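Local coordinates for 4'-phospho-dehydrooxetanocin synthase (PDB 5UL4), which catalyses the radical S-adenosylmethionine- and cobalamin-dependent oxidative ring contraction of dAMP to an oxetane aldehyde during biosynthesis of oxetanocin A, at residues E308-C313 / M360-F365; K393-A398 / G427-F432; I431-E436 / I467-G472; A458-S463 / R495-M500. One frame throughout, in Å; residues are numbered along the deposited sequence. Where two conformers were deposited one is given.

Contact 1 of 4, residues E308-C313 / M360-F365; sequences ETSRGC and MADEEF. With SF4 (iron/sulfur cluster), chain B; SAM (S-adenosylmethionine), chain D.
The carboxylate of Asp-362 is gripped by Thr-309 and Ser-310 at both oxygens, and its CG lies at the edge of the Phe-365 ring, in the ring plane. Thr-309 OG1 approaches that ring obliquely, and the ring of Phe-396 stacks with it. This is the cofactor end of the partial triose phosphate isomerase barrel of a radical SAM enzyme: the chain leaving strand 305-311 carries Cys-313, whose SG binds an iron of the [4Fe-4S] cluster, and it packs on the loop following strand 357-360. S-adenosylmethionine chelates another iron through its amino N and carboxylate O. Thr-309 N meets Asp-362 OD1 on its syn side at 2.9 Å, and Thr-309 OG1 reaches OD2, also syn, in a short bond of 2.5 Å. Ser-310 OG comes to the same OD2 (2.7 Å) from above the carboxylate plane. Three donors on one small carboxylate hold it fixed in rotation, and they would probably stabilise its negative charge in this buried place. The OG1 of Thr-309 stands between its backbone N and carbonyl carbon (chi1 65°), turned toward Asp-362, and also accepts from a water that bridges to Phe-365 O. Further along, Gly-312 N gives to a second water, which in turn donates to Glu-363 OE1 at 2.5 Å. Glu-363 also pairs with Arg-323, and its OE2 accepts from cobalamin; Glu-308 OE2 and Ala-361 O bind cobalamin too. The methyl CG2 of Thr-309 touches Met-360 SD at 3.9 Å.

Contact 2 of 4, residues K393-A398 / G427-F432; sequences KFDFAA and GADRIF. With SAM (S-adenosylmethionine), chain D; EDO (1,2-ethanediol), chain R.
Ile-431 lays its CG1 almost over the centre of the Phe-396 ring, 3.7 Å from the centroid and 10° off the ring normal, a CH-pi contact over the face. The ring is brought there by chi1 of 62°, which sets CG between the backbone N and carbonyl carbon, and Ala-428 CB reaches the same ring obliquely. Phe-394 takes the matching torsion, and one face of its ring receives Ala-428 CA toward the rim. These side chains share one face of a parallel strand pair, in which Phe-394 N bonds to Gly-427 O, Asp-429 N to Phe-394 O, Phe-432 N to Phe-396 O and Ala-398 N to Phe-432 O. Strand 393-398, helix 410-425 and the strand after it form a beta-alpha-beta crossover of the partial barrel; Gly-427 ends the helix in a Schellman motif, and the chain turns a corner at Arg-430. At that corner a side chain of the neighbouring strand is the acceptor: Arg-430 N meets Asp-395 OD1 at 3.0 Å, steeply above the carboxylate plane, and His-357 NE2 binds this oxygen as well. Asp-429 lies alongside Asp-395, pointing the same way, their OD2 and OD1 3.7 Å apart; one water donates to OD2 of each and would ease the likeness of charge. Phe-396 N is buried here without a partner. Beyond Ala-397, whose CB lies obliquely against its ring, Phe-432 faces S-adenosylmethionine: the methyl CE sits 3.4 Å above the ring plane, offset toward the rim, the carboxylate OXT lies at the edge, and ribose O3' is 3.0 Å from Phe-432 CZ.

Contact 3 of 4, residues I431-E436 / I467-G472; sequences IFIGVE and INLRIG. With SAM (S-adenosylmethionine), chain D; EDO (1,2-ethanediol), chain K; EDO (1,2-ethanediol), chain J.
Ile-431 and Ile-433 pair in parallel with Leu-469 and Ile-471, their backbones joined by regular bonds: Ile-431 N to Asn-468 O, Arg-470 N to Ile-431 O, Ile-433 N to Arg-470 O. The pairing then bends. Ile-433 O takes Gly-472 N (3.2 Å) and Val-435 N (2.8 Å) from opposite faces of its carbonyl plane, the latter closing an inverse gamma turn centred on Gly-434, and Glu-436 N comes back to Gly-472 O at 2.7 Å. Apolar contacts run along the face bearing Ile-431, Ile-433, Leu-469 and Ile-471. Ile-467 CG2 nests against Ile-431 CB at 3.8 Å, and Val-435 CG2 meets Ile-471 CG2; in the conformer given, Ile-433 CD1 touches Leu-469 CD2. On the other face, Phe-432 CD2 lies 3.4 Å from the guanidinium plane of Arg-470, itself one of two modelled conformers, over one face toward its rim, with ring and guanidinium planes 56° apart; Arg-470 NE approaches the edge of the ring. Gly-472 N lies against Phe-432 CZ at 3.3 Å. Polar contacts to S-adenosylmethionine belong to Glu-436. The bend at chi2 (-62°) folds its carboxylate back to the ribose, where O2' donates to OE1 (2.6 Å) and O3' to OE2 (2.8 Å), while Lys-448 pairs with OE2. This is consistent with the ribose motif of radical SAM enzymes, and the turn at Gly-434 leads the chain into it. Strand 431-436 lies between strand 393-398 and strand 468-473, the latter at an end of the sheet; helix 452-464 packs on Leu-469 and Ile-471, and helix 410-425 on Ile-431 and Ile-467.

Contact 4 of 4, residues A458-S463 / R495-M500; sequences ALRLVS and RTDALM
Arg-460 clasps Asp-497 side-on with two nitrogens. Asp-497 O lies in the guanidinium plane and takes the NE hydrogen nearly along its C=O axis (2.7 Å, N-H...O angle 166°), and Arg-460 NH2 bridges to Asp-497 OD2 at 3.1 Å, coming from above the carboxylate plane. The chain of Arg-460 runs extended from CG to NE, which carries the guanidinium across from the helix to the loop. A second grip lies three residues along the helix: Met-500 N donates to Ser-463 OG (2.8 Å), and that hydroxyl in turn donates to Leu-459 O (2.7 Å). With chi1 of 61°, OG of Ser-463 reaches Leu-459 O from the face opposite to Ser-463 N, so the helix carbonyl holds two donors. Between the grips, Ala-498 O lies 3.1 Å from Arg-460 CA, Met-500 CG rests on Arg-460 O at 3.7 Å, and Leu-459 CB packs on Ala-498 CB. The next shell orients the acid. Arg-495 takes Asp-497 in a flat two-pronged salt bridge, NE to OD1 and NH2 to OD2 (2.7 Å), both through syn lone pairs, whereas Arg-460 arrives across that plane. Two arginines thus share OD2 in one network; their NH2 atoms are close, but the carboxylate between them should offset this. Further out, Glu-453 binds Arg-495 NH1 and Leu-517 O accepts from Arg-460 NH1. The contact pins the loop after helix 484-493 against helix 452-464, with Leu-459 reaching inward to strand 468-473 and Met-500 leaning on helix 521-527.

In the fold
Contacts 1, 2 and 3 all reach one sheet of the partial barrel and touch S-adenosylmethionine, whereas contact 4 lies farther out, its centre about 25 Å from the centre of the chain, yet is still largely buried. Contacts 2 and 3 share strand 431-436 and are built chiefly from parallel backbone bonding and apolar packing. Contact 1 joins the end of strand 305-311 to the loop after strand 357-360, relying on a buried carboxylate, waters and cofactors; it meets contact 2 through Phe-365 against Phe-396. Contact 4 works through arginine-aspartate pairing and a serine hydroxyl that accepts from the loop and donates to its own helix, and touches contact 3 where Leu-459 and Val-462 press on Leu-469 and Ile-471.

Contact 1 of 4, residues E308-C313 / M360-F365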
# COMPACT_ATOMS: atom_id res chain seq x y z
N GLU A 308 3.46 7.32 -4.00
CA GLU A 308 4.05 7.36 -2.67
C GLU A 308 4.71 8.73 -2.53
O GLU A 308 5.65 9.04 -3.28
CB GLU A 308 5.06 6.23 -2.48
CG GLU A 308 5.47 6.07 -0.99
CD GLU A 308 6.47 4.94 -0.72
OE1 GLU A 308 7.36 4.69 -1.55
OE2 GLU A 308 6.37 4.30 0.36
N THR A 309 4.20 9.59 -1.62
CA THR A 309 4.75 10.95 -1.52
C THR A 309 5.77 11.07 -0.39
O THR A 309 6.30 12.16 -0.16
CB THR A 309 3.63 12.00 -1.32
OG1 THR A 309 2.96 11.80 -0.04
CG2 THR A 309 2.58 11.92 -2.43
N SER A 310 6.03 9.98 0.33
CA SER A 310 6.99 9.93 1.42
C SER A 310 7.28 8.47 1.71
O SER A 310 6.46 7.59 1.41
CB SER A 310 6.46 10.65 2.69
OG SER A 310 5.38 9.95 3.30
N ARG A 311 8.47 8.22 2.26
CA ARG A 311 8.91 6.89 2.65
C ARG A 311 9.24 6.90 4.14
O ARG A 311 9.81 7.86 4.65
CB ARG A 311 10.12 6.46 1.84
CG ARG A 311 9.80 6.32 0.33
CD ARG A 311 10.89 5.56 -0.39
NE ARG A 311 10.50 5.25 -1.76
CZ ARG A 311 11.35 4.86 -2.71
NH1 ARG A 311 12.64 4.72 -2.44
NH2 ARG A 311 10.89 4.60 -3.94
N GLY A 312 8.89 5.81 4.80
CA GLY A 312 9.24 5.64 6.20
C GLY A 312 8.19 6.17 7.16
O GLY A 312 7.11 6.63 6.78
N CYS A 313 8.52 6.07 8.45
CA CYS A 313 7.63 6.50 9.51
C CYS A 313 8.50 7.22 10.54
O CYS A 313 9.47 6.65 11.03
CB CYS A 313 6.91 5.31 10.16
SG CYS A 313 5.74 5.86 11.46
N MET A 360 -2.83 7.11 -2.00
CA MET A 360 -1.48 7.37 -1.50
C MET A 360 -0.96 6.14 -0.76
O MET A 360 -1.62 5.63 0.15
CB MET A 360 -1.43 8.58 -0.57
CG MET A 360 -1.98 9.85 -1.14
SD MET A 360 -1.04 10.42 -2.58
CE MET A 360 -1.75 12.06 -2.76
N ALA A 361 0.21 5.67 -1.16
CA ALA A 361 0.79 4.48 -0.55
C ALA A 361 1.53 4.78 0.76
O ALA A 361 1.94 3.81 1.43
CB ALA A 361 1.76 3.82 -1.53
N ASP A 362 1.70 6.05 1.13
CA ASP A 362 2.53 6.44 2.28
C ASP A 362 2.14 5.67 3.54
O ASP A 362 0.97 5.59 3.90
CB ASP A 362 2.37 7.93 2.57
CG ASP A 362 2.67 8.81 1.36
OD1 ASP A 362 2.32 8.44 0.20
OD2 ASP A 362 3.23 9.89 1.60
N GLU A 363 3.14 5.14 4.25
CA GLU A 363 2.89 4.67 5.62
C GLU A 363 2.39 5.80 6.50
O GLU A 363 1.51 5.59 7.35
CB GLU A 363 4.17 4.08 6.21
CG GLU A 363 4.57 2.74 5.60
CD GLU A 363 5.76 2.16 6.34
OE1 GLU A 363 6.82 2.82 6.34
OE2 GLU A 363 5.58 1.10 6.99
N GLU A 364 2.94 7.00 6.35
CA GLU A 364 2.53 8.15 7.14
C GLU A 364 2.55 9.36 6.21
O GLU A 364 3.62 9.83 5.82
CB GLU A 364 3.44 8.35 8.36
CG GLU A 364 3.28 9.67 9.13
CD GLU A 364 1.86 10.00 9.58
OE1 GLU A 364 1.11 9.14 10.14
OE2 GLU A 364 1.48 11.17 9.37
N PHE A 365 1.36 9.83 5.84
CA PHE A 365 1.24 10.88 4.82
C PHE A 365 1.69 12.24 5.35
O PHE A 365 2.31 13.01 4.61
CB PHE A 365 -0.19 10.94 4.31
CG PHE A 365 -0.42 11.95 3.20
CD1 PHE A 365 0.09 11.74 1.92
CD2 PHE A 365 -1.21 13.07 3.42
CE1 PHE A 365 -0.14 12.66 0.91
CE2 PHE A 365 -1.45 14.00 2.40
CZ PHE A 365 -0.90 13.80 1.16
FE1 SF4 B . 1.90 3.27 11.31
FE2 SF4 B . 2.98 2.70 13.77
FE3 SF4 B . 3.96 1.39 11.63
FE4 SF4 B . 4.50 4.04 11.94
S1 SF4 B . 5.18 2.34 13.31
S2 SF4 B . 3.82 2.99 10.01
S3 SF4 B . 2.58 4.78 12.91
S4 SF4 B . 1.82 1.27 12.47
N SAM D . 1.24 2.48 9.37
CA SAM D . -0.12 2.71 8.86
C SAM D . -0.71 3.72 9.82
O SAM D . 0.01 4.20 10.70
OXT SAM D . -1.87 4.09 9.75
CB SAM D . -0.94 1.42 8.77
CG SAM D . -1.72 1.13 7.49
SD SAM D . -2.14 -0.64 7.30
CE SAM D . -3.92 -0.73 7.01
C5' SAM D . -1.97 -1.21 9.00
C4' SAM D . -3.25 -1.63 9.71
O4' SAM D . -3.40 -3.03 9.62
C3' SAM D . -3.14 -1.29 11.18
O3' SAM D . -3.89 -0.14 11.50
C2' SAM D . -3.67 -2.50 11.91
O2' SAM D . -5.00 -2.31 12.30
C1' SAM D . -3.60 -3.61 10.89
N9 SAM D . -2.42 -4.42 11.24
C8 SAM D . -1.11 -4.12 10.99
N7 SAM D . -0.33 -5.12 11.47
C5 SAM D . -1.13 -6.04 12.05
C6 SAM D . -0.87 -7.23 12.68
N6 SAM D . 0.38 -7.65 12.81
N1 SAM D . -1.92 -7.98 13.17
C2 SAM D . -3.22 -7.56 13.04
N3 SAM D . -3.47 -6.36 12.40
C4 SAM D . -2.45 -5.62 11.91
O HOH W 1 5.69 5.17 2.82
O HOH W 2 3.67 13.22 2.22
O HOH W 3 5.38 7.44 4.61
O HOH W 4 7.44 3.55 4.00

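Contact 2 of 4, residues K393-A398 / G427-F432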
# COMPACT_ATOMS: atom_id res chain seq x y z
N LYS A 393 -9.92 13.16 -6.03
CA LYS A 393 -10.12 12.54 -4.73
C LYS A 393 -8.85 11.77 -4.38
O LYS A 393 -8.17 11.25 -5.27
CB LYS A 393 -11.32 11.60 -4.75
CG LYS A 393 -12.70 12.29 -4.91
CD LYS A 393 -12.80 13.48 -3.95
CE LYS A 393 -14.23 13.73 -3.42
NZ LYS A 393 -14.20 14.73 -2.26
N PHE A 394 -8.50 11.72 -3.09
CA PHE A 394 -7.32 10.93 -2.74
C PHE A 394 -7.48 10.36 -1.35
O PHE A 394 -8.12 10.96 -0.48
CB PHE A 394 -6.02 11.73 -2.89
CG PHE A 394 -5.87 12.91 -1.97
CD1 PHE A 394 -6.45 14.13 -2.28
CD2 PHE A 394 -5.08 12.83 -0.83
CE1 PHE A 394 -6.31 15.24 -1.45
CE2 PHE A 394 -4.91 13.94 0.01
CZ PHE A 394 -5.52 15.14 -0.30
N ASP A 395 -6.95 9.15 -1.16
CA ASP A 395 -6.98 8.43 0.10
C ASP A 395 -5.57 8.37 0.68
O ASP A 395 -4.60 8.28 -0.07
CB ASP A 395 -7.47 6.98 -0.11
CG ASP A 395 -8.93 6.89 -0.59
OD1 ASP A 395 -9.62 7.90 -0.79
OD2 ASP A 395 -9.39 5.74 -0.73
N PHE A 396 -5.46 8.37 2.02
CA PHE A 396 -4.15 8.18 2.65
C PHE A 396 -4.34 7.70 4.08
O PHE A 396 -5.46 7.67 4.59
CB PHE A 396 -3.30 9.45 2.63
CG PHE A 396 -3.89 10.62 3.38
CD1 PHE A 396 -3.64 10.81 4.74
CD2 PHE A 396 -4.58 11.62 2.70
CE1 PHE A 396 -4.14 11.93 5.41
CE2 PHE A 396 -5.08 12.73 3.35
CZ PHE A 396 -4.86 12.88 4.71
N ALA A 397 -3.23 7.33 4.72
CA ALA A 397 -3.21 6.83 6.09
C ALA A 397 -2.49 7.82 7.01
O ALA A 397 -1.58 8.53 6.57
CB ALA A 397 -2.50 5.48 6.18
N ALA A 398 -2.92 7.85 8.27
CA ALA A 398 -2.32 8.74 9.27
C ALA A 398 -2.60 8.20 10.67
O ALA A 398 -3.64 7.59 10.92
CB ALA A 398 -2.88 10.16 9.20
N GLY A 427 -9.68 17.29 -1.71
CA GLY A 427 -10.12 16.00 -2.18
C GLY A 427 -9.86 14.78 -1.31
O GLY A 427 -10.14 13.65 -1.76
N ALA A 428 -9.34 14.96 -0.09
CA ALA A 428 -9.17 13.83 0.82
C ALA A 428 -10.50 13.09 0.96
O ALA A 428 -11.51 13.70 1.30
CB ALA A 428 -8.67 14.31 2.20
N ASP A 429 -10.49 11.79 0.68
CA ASP A 429 -11.73 11.05 0.52
C ASP A 429 -11.86 10.03 1.66
O ASP A 429 -12.50 10.33 2.68
CB ASP A 429 -11.78 10.37 -0.85
CG ASP A 429 -13.12 9.63 -1.08
OD1 ASP A 429 -14.13 10.04 -0.47
OD2 ASP A 429 -13.13 8.61 -1.78
N ARG A 430 -11.31 8.83 1.51
CA ARG A 430 -11.37 7.85 2.58
C ARG A 430 -10.00 7.77 3.22
O ARG A 430 -9.03 7.36 2.57
CB ARG A 430 -11.78 6.46 2.10
CG ARG A 430 -12.03 5.56 3.32
CD ARG A 430 -13.18 4.59 3.11
NE ARG A 430 -14.46 5.24 2.80
CZ ARG A 430 -15.45 5.42 3.66
NH1 ARG A 430 -15.33 5.03 4.92
NH2 ARG A 430 -16.58 6.00 3.27
N ILE A 431 -9.93 8.14 4.49
CA ILE A 431 -8.67 8.20 5.22
C ILE A 431 -8.66 7.07 6.25
O ILE A 431 -9.68 6.78 6.89
CB ILE A 431 -8.47 9.60 5.86
CG1 ILE A 431 -7.79 10.56 4.89
CG2 ILE A 431 -7.56 9.53 7.09
CD1 ILE A 431 -8.37 10.60 3.48
N PHE A 432 -7.51 6.40 6.36
CA PHE A 432 -7.32 5.29 7.27
C PHE A 432 -6.55 5.81 8.47
O PHE A 432 -5.47 6.37 8.32
CB PHE A 432 -6.51 4.16 6.61
CG PHE A 432 -6.21 3.02 7.55
CD1 PHE A 432 -5.10 3.07 8.41
CD2 PHE A 432 -7.05 1.92 7.59
CE1 PHE A 432 -4.86 2.03 9.30
CE2 PHE A 432 -6.82 0.87 8.48
CZ PHE A 432 -5.72 0.94 9.34
N SAM D . 1.24 2.48 9.37
CA SAM D . -0.12 2.71 8.86
C SAM D . -0.71 3.72 9.82
O SAM D . 0.01 4.20 10.70
OXT SAM D . -1.87 4.09 9.75
CB SAM D . -0.94 1.42 8.77
CG SAM D . -1.72 1.13 7.49
SD SAM D . -2.14 -0.64 7.30
CE SAM D . -3.92 -0.73 7.01
C5' SAM D . -1.97 -1.21 9.00
C4' SAM D . -3.25 -1.63 9.71
O4' SAM D . -3.40 -3.03 9.62
C3' SAM D . -3.14 -1.29 11.18
O3' SAM D . -3.89 -0.14 11.50
C2' SAM D . -3.67 -2.50 11.91
O2' SAM D . -5.00 -2.31 12.30
C1' SAM D . -3.60 -3.61 10.89
N9 SAM D . -2.42 -4.42 11.24
C8 SAM D . -1.11 -4.12 10.99
N7 SAM D . -0.33 -5.12 11.47
C5 SAM D . -1.13 -6.04 12.05
C6 SAM D . -0.87 -7.23 12.68
N6 SAM D . 0.38 -7.65 12.81
N1 SAM D . -1.92 -7.98 13.17
C2 SAM D . -3.22 -7.56 13.04
N3 SAM D . -3.47 -6.36 12.40
C4 SAM D . -2.45 -5.62 11.91
C1 EDO R . -14.58 20.16 -0.77
O1 EDO R . -15.19 19.23 0.14
C2 EDO R . -14.60 19.55 -2.17
O2 EDO R . -14.08 18.22 -2.11
O HOH W 5 -12.77 15.85 0.35
O HOH W 6 -15.81 12.06 -0.94
O HOH W 7 -12.11 5.91 -1.42

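Contact 3 of 4, residues I431-E436 / I467-G472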
# COMPACT_ATOMS: atom_id res chain seq x y z
N ILE A 431 -9.93 8.14 4.49
CA ILE A 431 -8.67 8.20 5.22
C ILE A 431 -8.66 7.07 6.25
O ILE A 431 -9.68 6.78 6.89
CB ILE A 431 -8.47 9.60 5.86
CG1 ILE A 431 -7.79 10.56 4.89
CG2 ILE A 431 -7.56 9.53 7.09
CD1 ILE A 431 -8.37 10.60 3.48
N PHE A 432 -7.51 6.40 6.36
CA PHE A 432 -7.32 5.29 7.27
C PHE A 432 -6.55 5.81 8.47
O PHE A 432 -5.47 6.37 8.32
CB PHE A 432 -6.51 4.16 6.61
CG PHE A 432 -6.21 3.02 7.55
CD1 PHE A 432 -5.10 3.07 8.41
CD2 PHE A 432 -7.05 1.92 7.59
CE1 PHE A 432 -4.86 2.03 9.30
CE2 PHE A 432 -6.82 0.87 8.48
CZ PHE A 432 -5.72 0.94 9.34
N ILE A 433 -7.08 5.60 9.67
CA ILE A 433 -6.40 6.00 10.90
C ILE A 433 -6.16 4.75 11.73
O ILE A 433 -7.10 4.01 12.04
CB ILE A 433 -7.19 7.04 11.70
CG1 ILE A 433 -7.26 8.36 10.93
CG2 ILE A 433 -6.54 7.26 13.08
CD1 ILE A 433 -7.93 9.47 11.68
N GLY A 434 -4.90 4.52 12.09
CA GLY A 434 -4.53 3.37 12.89
C GLY A 434 -4.87 3.49 14.36
O GLY A 434 -3.98 3.56 15.21
N VAL A 435 -6.17 3.49 14.68
CA VAL A 435 -6.61 3.57 16.08
C VAL A 435 -6.08 2.39 16.89
O VAL A 435 -5.50 2.56 17.98
CB VAL A 435 -8.14 3.66 16.13
CG1 VAL A 435 -8.68 3.42 17.51
CG2 VAL A 435 -8.59 5.01 15.64
N GLU A 436 -6.28 1.17 16.36
CA GLU A 436 -5.83 -0.15 16.84
C GLU A 436 -6.53 -0.63 18.10
O GLU A 436 -6.75 -1.85 18.25
CB GLU A 436 -4.32 -0.20 17.10
CG GLU A 436 -3.45 0.53 16.15
CD GLU A 436 -3.50 0.04 14.69
OE1 GLU A 436 -4.38 -0.76 14.30
OE2 GLU A 436 -2.62 0.49 13.95
N ILE A 467 -14.47 14.22 5.83
CA ILE A 467 -13.61 13.17 5.32
C ILE A 467 -14.21 11.86 5.80
O ILE A 467 -14.71 11.78 6.92
CB ILE A 467 -12.16 13.36 5.82
CG1 ILE A 467 -11.56 14.61 5.17
CG2 ILE A 467 -11.34 12.12 5.52
CD1 ILE A 467 -10.27 15.14 5.85
N ASN A 468 -14.22 10.87 4.93
CA ASN A 468 -14.69 9.57 5.34
C ASN A 468 -13.54 8.82 5.99
O ASN A 468 -12.36 9.06 5.71
CB ASN A 468 -15.28 8.82 4.14
CG ASN A 468 -16.62 9.40 3.70
OD1 ASN A 468 -17.27 10.14 4.45
ND2 ASN A 468 -17.05 9.08 2.49
N LEU A 469 -13.90 7.97 6.94
CA LEU A 469 -12.93 7.30 7.79
C LEU A 469 -13.03 5.79 7.72
O LEU A 469 -14.12 5.21 7.57
CB LEU A 469 -13.12 7.68 9.27
CG LEU A 469 -12.70 9.07 9.61
CD1 LEU A 469 -13.27 9.40 10.99
CD2 LEU A 469 -11.17 9.04 9.63
N ARG A 470 -11.87 5.17 7.85
CA ARG A 470 -11.68 3.75 8.10
C ARG A 470 -10.69 3.69 9.26
O ARG A 470 -9.81 4.55 9.35
CB ARG A 470 -11.13 3.09 6.84
CG ARG A 470 -10.69 1.66 6.93
CD ARG A 470 -10.64 1.06 5.52
NE ARG A 470 -9.29 0.98 4.97
CZ ARG A 470 -8.73 1.90 4.19
NH1 ARG A 470 -9.40 3.00 3.87
NH2 ARG A 470 -7.50 1.72 3.74
N ILE A 471 -10.84 2.74 10.18
CA ILE A 471 -9.86 2.60 11.28
C ILE A 471 -9.37 1.16 11.37
O ILE A 471 -10.14 0.22 11.21
CB ILE A 471 -10.39 3.08 12.65
CG1 ILE A 471 -11.55 2.21 13.16
CG2 ILE A 471 -10.77 4.57 12.59
CD1 ILE A 471 -11.92 2.43 14.65
N GLY A 472 -8.07 1.00 11.62
CA GLY A 472 -7.58 -0.31 11.99
C GLY A 472 -7.92 -0.56 13.46
O GLY A 472 -7.89 0.36 14.29
N SAM D . 1.24 2.48 9.37
CA SAM D . -0.12 2.71 8.86
C SAM D . -0.71 3.72 9.82
O SAM D . 0.01 4.20 10.70
OXT SAM D . -1.87 4.09 9.75
CB SAM D . -0.94 1.42 8.77
CG SAM D . -1.72 1.13 7.49
SD SAM D . -2.14 -0.64 7.30
CE SAM D . -3.92 -0.73 7.01
C5' SAM D . -1.97 -1.21 9.00
C4' SAM D . -3.25 -1.63 9.71
O4' SAM D . -3.40 -3.03 9.62
C3' SAM D . -3.14 -1.29 11.18
O3' SAM D . -3.89 -0.14 11.50
C2' SAM D . -3.67 -2.50 11.91
O2' SAM D . -5.00 -2.31 12.30
C1' SAM D . -3.60 -3.61 10.89
N9 SAM D . -2.42 -4.42 11.24
C8 SAM D . -1.11 -4.12 10.99
N7 SAM D . -0.33 -5.12 11.47
C5 SAM D . -1.13 -6.04 12.05
C6 SAM D . -0.87 -7.23 12.68
N6 SAM D . 0.38 -7.65 12.81
N1 SAM D . -1.92 -7.98 13.17
C2 SAM D . -3.22 -7.56 13.04
N3 SAM D . -3.47 -6.36 12.40
C4 SAM D . -2.45 -5.62 11.91
C1 EDO K . -17.47 8.59 9.77
O1 EDO K . -18.82 9.08 9.90
C2 EDO K . -16.85 8.94 8.42
O2 EDO K . -16.71 7.75 7.62
C1 EDO J . -15.25 0.34 6.84
O1 EDO J . -14.48 -0.25 5.79
C2 EDO J . -15.83 1.66 6.35
O2 EDO J . -14.80 2.64 6.38

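Contact 4 of 4, residues A458-S463 / R495-M500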
# COMPACT_ATOMS: atom_id res chain seq x y z
N ALA A 458 -9.73 12.43 17.77
CA ALA A 458 -9.22 12.42 16.41
C ALA A 458 -10.34 12.08 15.42
O ALA A 458 -10.45 12.71 14.36
CB ALA A 458 -8.06 11.43 16.26
N LEU A 459 -11.15 11.08 15.75
CA LEU A 459 -12.23 10.67 14.86
C LEU A 459 -13.27 11.78 14.71
O LEU A 459 -13.79 12.01 13.61
CB LEU A 459 -12.89 9.39 15.37
CG LEU A 459 -12.00 8.15 15.44
CD1 LEU A 459 -12.82 6.90 15.91
CD2 LEU A 459 -11.27 7.91 14.10
N ARG A 460 -13.56 12.49 15.81
CA ARG A 460 -14.48 13.63 15.76
C ARG A 460 -14.00 14.70 14.80
O ARG A 460 -14.77 15.23 13.99
CB ARG A 460 -14.64 14.27 17.15
CG ARG A 460 -15.64 13.68 18.08
CD ARG A 460 -15.75 14.55 19.36
NE ARG A 460 -16.26 13.76 20.48
CZ ARG A 460 -16.02 14.04 21.75
NH1 ARG A 460 -15.27 15.08 22.08
NH2 ARG A 460 -16.54 13.26 22.70
N LEU A 461 -12.72 15.09 14.93
CA LEU A 461 -12.18 16.18 14.11
C LEU A 461 -12.15 15.82 12.64
O LEU A 461 -12.57 16.61 11.79
CB LEU A 461 -10.77 16.54 14.60
CG LEU A 461 -10.77 17.07 16.03
CD1 LEU A 461 -9.37 16.95 16.68
CD2 LEU A 461 -11.22 18.53 16.01
N VAL A 462 -11.68 14.62 12.31
CA VAL A 462 -11.60 14.26 10.90
C VAL A 462 -13.00 14.08 10.31
O VAL A 462 -13.28 14.55 9.20
CB VAL A 462 -10.75 12.99 10.68
CG1 VAL A 462 -10.80 12.57 9.19
CG2 VAL A 462 -9.28 13.26 11.08
N SER A 463 -13.90 13.43 11.04
CA SER A 463 -15.24 13.21 10.48
C SER A 463 -15.98 14.52 10.32
O SER A 463 -16.67 14.73 9.32
CB SER A 463 -16.03 12.22 11.35
OG SER A 463 -16.20 12.72 12.66
N ARG A 495 -19.16 3.65 21.31
CA ARG A 495 -19.37 5.08 21.54
C ARG A 495 -20.00 5.73 20.31
O ARG A 495 -19.60 5.46 19.18
CB ARG A 495 -18.05 5.76 21.90
CG ARG A 495 -17.59 5.33 23.28
CD ARG A 495 -16.41 6.10 23.78
NE ARG A 495 -16.65 7.54 23.83
CZ ARG A 495 -15.85 8.39 24.45
NH1 ARG A 495 -14.78 7.94 25.09
NH2 ARG A 495 -16.10 9.68 24.44
N THR A 496 -21.01 6.56 20.55
CA THR A 496 -21.71 7.26 19.48
C THR A 496 -21.41 8.75 19.49
O THR A 496 -22.00 9.50 18.71
CB THR A 496 -23.22 7.02 19.57
OG1 THR A 496 -23.70 7.36 20.89
CG2 THR A 496 -23.53 5.56 19.28
N ASP A 497 -20.48 9.18 20.34
CA ASP A 497 -20.07 10.59 20.39
C ASP A 497 -18.76 10.84 19.65
O ASP A 497 -18.12 11.86 19.88
CB ASP A 497 -19.97 11.06 21.84
CG ASP A 497 -18.91 10.33 22.64
OD1 ASP A 497 -18.62 9.15 22.34
OD2 ASP A 497 -18.37 10.93 23.59
N ALA A 498 -18.37 9.94 18.75
CA ALA A 498 -17.12 10.09 18.01
C ALA A 498 -17.33 10.52 16.57
O ALA A 498 -16.66 11.42 16.07
CB ALA A 498 -16.32 8.78 18.06
N LEU A 499 -18.26 9.90 15.85
CA LEU A 499 -18.39 10.17 14.43
C LEU A 499 -19.35 11.33 14.21
O LEU A 499 -20.52 11.27 14.61
CB LEU A 499 -18.89 8.91 13.70
CG LEU A 499 -18.01 7.68 13.89
CD1 LEU A 499 -18.57 6.52 13.08
CD2 LEU A 499 -16.58 8.01 13.45
N MET A 500 -18.85 12.39 13.57
CA MET A 500 -19.62 13.60 13.32
C MET A 500 -20.05 13.66 11.86
O MET A 500 -19.35 13.19 10.96
CB MET A 500 -18.80 14.86 13.62
CG MET A 500 -18.31 14.98 15.04
SD MET A 500 -19.65 15.19 16.24
CE MET A 500 -19.65 13.58 16.97